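PDB 3FI9: malate dehydrogenase from Porphyromonas gingivalis, which probably catalyses the NAD-dependent interconversion of malate and oxaloacetate. Local coordinates for residues Q146-D154 against S239-M247. Sequence-based numbering, arbitrary orientation.
Sequences QVTTLAGLD and SPSYVSIEM
L150 packs on P240, V243, S244 and M247, two successive turns of helix 239-247. Its CB lies 3.8 Å from S244 OG, and CG stays 4.0 Å from S244 OG; at the fork, CD1 reaches V243 CG1 at 3.6 Å while CD2 turns to P240 CB at 3.7 Å, both methyls remaining near the serine oxygen. With CG anti to the backbone N (chi1 170°), the branches extend over the helix and cross V243 at about a right angle. S244 OG donates to P240 O (2.7 Å), which also accepts S244 N; with its proton so engaged, the hydroxyl can sit beside the leucine. M247, bent at chi3 (58°), places SD beside L150 CA and carries CE to 3.4 Å from T149 O; CE also passes T148 OG1, whose hydrogen-bond partner is H121. L153 closes the other end, with CD2 3.9 Å from V243 CG2 and CD1 near S239 OG and P240. Strand and helix axes run nearly antiparallel (155°), 9.0 Å apart at closest approach. In this LDH/MDH fold, helix 238-251 of the C-terminal domain packs on the later part of Rossmann-sheet strand 147-150 and the start of helix 153-166, with S244 next to I125 of the predicted NAD site.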
loop_
_atom_site.group_PDB
_atom_site.type_symbol
_atom_site.label_atom_id
_atom_site.label_comp_id
_atom_site.label_asym_id
_atom_site.label_seq_id
_atom_site.Cartn_x
_atom_site.Cartn_y
_atom_site.Cartn_z
ATOM N N GLN A 146 -10.400 -19.931 -15.162
ATOM C CA GLN A 146 -9.221 -19.087 -15.228
ATOM C C GLN A 146 -9.507 -17.603 -15.084
ATOM O O GLN A 146 -8.586 -16.797 -15.155
ATOM C CB GLN A 146 -8.498 -19.346 -16.559
ATOM C CG GLN A 146 -8.011 -20.835 -16.736
ATOM C CD GLN A 146 -7.274 -21.005 -18.029
ATOM O OE1 GLN A 146 -7.886 -21.301 -19.049
ATOM N NE2 GLN A 146 -5.953 -20.745 -18.022
ATOM N N VAL A 147 -10.773 -17.214 -14.976
ATOM C CA VAL A 147 -11.104 -15.780 -14.885
ATOM C C VAL A 147 -12.018 -15.491 -13.711
ATOM O O VAL A 147 -13.029 -16.159 -13.571
ATOM C CB VAL A 147 -11.783 -15.251 -16.181
ATOM C CG1 VAL A 147 -12.101 -13.716 -16.090
ATOM C CG2 VAL A 147 -10.883 -15.531 -17.389
ATOM N N THR A 148 -11.659 -14.507 -12.875
ATOM C CA THR A 148 -12.513 -14.057 -11.760
ATOM C C THR A 148 -12.623 -12.535 -11.766
ATOM O O THR A 148 -11.859 -11.841 -12.448
ATOM C CB THR A 148 -11.946 -14.458 -10.386
ATOM O OG1 THR A 148 -10.540 -14.151 -10.337
ATOM C CG2 THR A 148 -12.127 -15.964 -10.158
ATOM N N THR A 149 -13.596 -12.009 -11.018
ATOM C CA THR A 149 -13.678 -10.587 -10.788
ATOM C C THR A 149 -13.661 -10.306 -9.285
ATOM O O THR A 149 -14.059 -11.139 -8.499
ATOM C CB THR A 149 -14.995 -9.973 -11.383
ATOM O OG1 THR A 149 -16.136 -10.582 -10.760
ATOM C CG2 THR A 149 -15.101 -10.291 -12.909
ATOM N N LEU A 150 -13.171 -9.129 -8.904
ATOM C CA LEU A 150 -13.300 -8.621 -7.547
ATOM C C LEU A 150 -14.795 -8.438 -7.220
ATOM O O LEU A 150 -15.498 -7.677 -7.903
ATOM C CB LEU A 150 -12.632 -7.245 -7.463
ATOM C CG LEU A 150 -12.892 -6.489 -6.165
ATOM C CD1 LEU A 150 -12.232 -7.301 -5.024
ATOM C CD2 LEU A 150 -12.390 -5.008 -6.227
ATOM N N ALA A 151 -15.260 -9.125 -6.181
ATOM C CA ALA A 151 -16.629 -9.083 -5.752
ATOM C C ALA A 151 -16.756 -9.161 -4.233
ATOM O O ALA A 151 -17.878 -9.268 -3.731
ATOM C CB ALA A 151 -17.426 -10.230 -6.403
ATOM N N GLY A 152 -15.629 -9.118 -3.507
ATOM C CA GLY A 152 -15.633 -9.413 -2.041
ATOM C C GLY A 152 -15.909 -8.178 -1.162
ATOM O O GLY A 152 -16.171 -8.289 0.052
ATOM N N LEU A 153 -15.788 -6.989 -1.747
ATOM C CA LEU A 153 -15.936 -5.745 -0.950
ATOM C C LEU A 153 -17.317 -5.604 -0.336
ATOM O O LEU A 153 -17.438 -4.997 0.719
ATOM C CB LEU A 153 -15.569 -4.464 -1.732
ATOM C CG LEU A 153 -14.096 -4.289 -2.175
ATOM C CD1 LEU A 153 -13.817 -2.843 -2.675
ATOM C CD2 LEU A 153 -13.075 -4.637 -1.067
ATOM N N ASP A 154 -18.353 -6.127 -0.981
ATOM C CA ASP A 154 -19.691 -6.048 -0.371
ATOM C C ASP A 154 -19.676 -6.874 0.934
ATOM O O ASP A 154 -20.272 -6.476 1.944
ATOM C CB ASP A 154 -20.799 -6.565 -1.334
ATOM C CG ASP A 154 -21.284 -5.481 -2.346
ATOM O OD1 ASP A 154 -20.900 -4.298 -2.243
ATOM O OD2 ASP A 154 -22.054 -5.820 -3.270
ATOM N N SER A 239 -8.591 -0.605 -0.662
ATOM C CA SER A 239 -9.256 -1.905 -0.455
ATOM C C SER A 239 -9.441 -2.756 -1.733
ATOM O O SER A 239 -9.165 -3.947 -1.704
ATOM C CB SER A 239 -10.537 -1.818 0.412
ATOM O OG SER A 239 -11.471 -0.840 -0.118
ATOM N N PRO A 240 -9.888 -2.144 -2.859
ATOM C CA PRO A 240 -10.006 -2.948 -4.052
ATOM C C PRO A 240 -8.655 -3.499 -4.457
ATOM O O PRO A 240 -8.590 -4.582 -4.987
ATOM C CB PRO A 240 -10.496 -1.973 -5.135
ATOM C CG PRO A 240 -10.299 -0.609 -4.581
ATOM C CD PRO A 240 -10.252 -0.720 -3.089
ATOM N N SER A 241 -7.601 -2.737 -4.222
ATOM C CA SER A 241 -6.254 -3.166 -4.576
ATOM C C SER A 241 -5.847 -4.358 -3.742
ATOM O O SER A 241 -5.511 -5.440 -4.259
ATOM C CB SER A 241 -5.256 -2.033 -4.332
ATOM O OG SER A 241 -3.946 -2.599 -4.301
ATOM N N TYR A 242 -5.864 -4.177 -2.424
ATOM C CA TYR A 242 -5.401 -5.233 -1.544
ATOM C C TYR A 242 -6.195 -6.547 -1.775
ATOM O O TYR A 242 -5.620 -7.625 -1.891
ATOM C CB TYR A 242 -5.525 -4.802 -0.074
ATOM C CG TYR A 242 -5.124 -5.894 0.851
ATOM C CD1 TYR A 242 -3.777 -6.196 1.067
ATOM C CD2 TYR A 242 -6.082 -6.603 1.549
ATOM C CE1 TYR A 242 -3.406 -7.238 1.956
ATOM C CE2 TYR A 242 -5.721 -7.623 2.386
ATOM C CZ TYR A 242 -4.399 -7.941 2.573
ATOM O OH TYR A 242 -4.115 -8.949 3.470
ATOM N N VAL A 243 -7.513 -6.442 -1.890
ATOM C CA VAL A 243 -8.348 -7.665 -1.970
ATOM C C VAL A 243 -8.086 -8.431 -3.299
ATOM O O VAL A 243 -7.861 -9.666 -3.315
ATOM C CB VAL A 243 -9.845 -7.347 -1.702
ATOM C CG1 VAL A 243 -10.725 -8.592 -1.968
ATOM C CG2 VAL A 243 -10.004 -6.827 -0.220
ATOM N N SER A 244 -8.017 -7.660 -4.388
ATOM C CA SER A 244 -7.660 -8.208 -5.702
ATOM C C SER A 244 -6.299 -8.920 -5.665
ATOM O O SER A 244 -6.111 -9.983 -6.269
ATOM C CB SER A 244 -7.624 -7.068 -6.729
ATOM O OG SER A 244 -8.951 -6.498 -6.901
ATOM N N ILE A 245 -5.341 -8.301 -5.018
ATOM C CA ILE A 245 -4.026 -8.961 -4.988
ATOM C C ILE A 245 -4.034 -10.207 -4.093
ATOM O O ILE A 245 -3.309 -11.188 -4.379
ATOM C CB ILE A 245 -2.864 -8.018 -4.660
ATOM C CG1 ILE A 245 -2.932 -6.782 -5.606
ATOM C CG2 ILE A 245 -1.496 -8.796 -4.786
ATOM C CD1 ILE A 245 -2.912 -7.064 -7.162
ATOM N N GLU A 246 -4.836 -10.199 -3.025
ATOM C CA GLU A 246 -4.997 -11.448 -2.272
ATOM C C GLU A 246 -5.574 -12.485 -3.186
ATOM O O GLU A 246 -5.208 -13.669 -3.069
ATOM C CB GLU A 246 -5.990 -11.338 -1.105
ATOM C CG GLU A 246 -5.571 -10.570 0.081
ATOM C CD GLU A 246 -6.662 -10.588 1.173
ATOM O OE1 GLU A 246 -6.397 -11.138 2.238
ATOM O OE2 GLU A 246 -7.771 -10.067 0.974
ATOM N N MET A 247 -6.520 -12.087 -4.064
ATOM C CA MET A 247 -7.080 -13.086 -5.028
ATOM C C MET A 247 -5.997 -13.693 -5.938
ATOM O O MET A 247 -5.967 -14.943 -6.106
ATOM C CB MET A 247 -8.215 -12.500 -5.906
ATOM C CG MET A 247 -9.367 -11.861 -5.083
ATOM S SD MET A 247 -10.579 -11.054 -6.147
ATOM C CE MET A 247 -11.115 -12.362 -7.196
#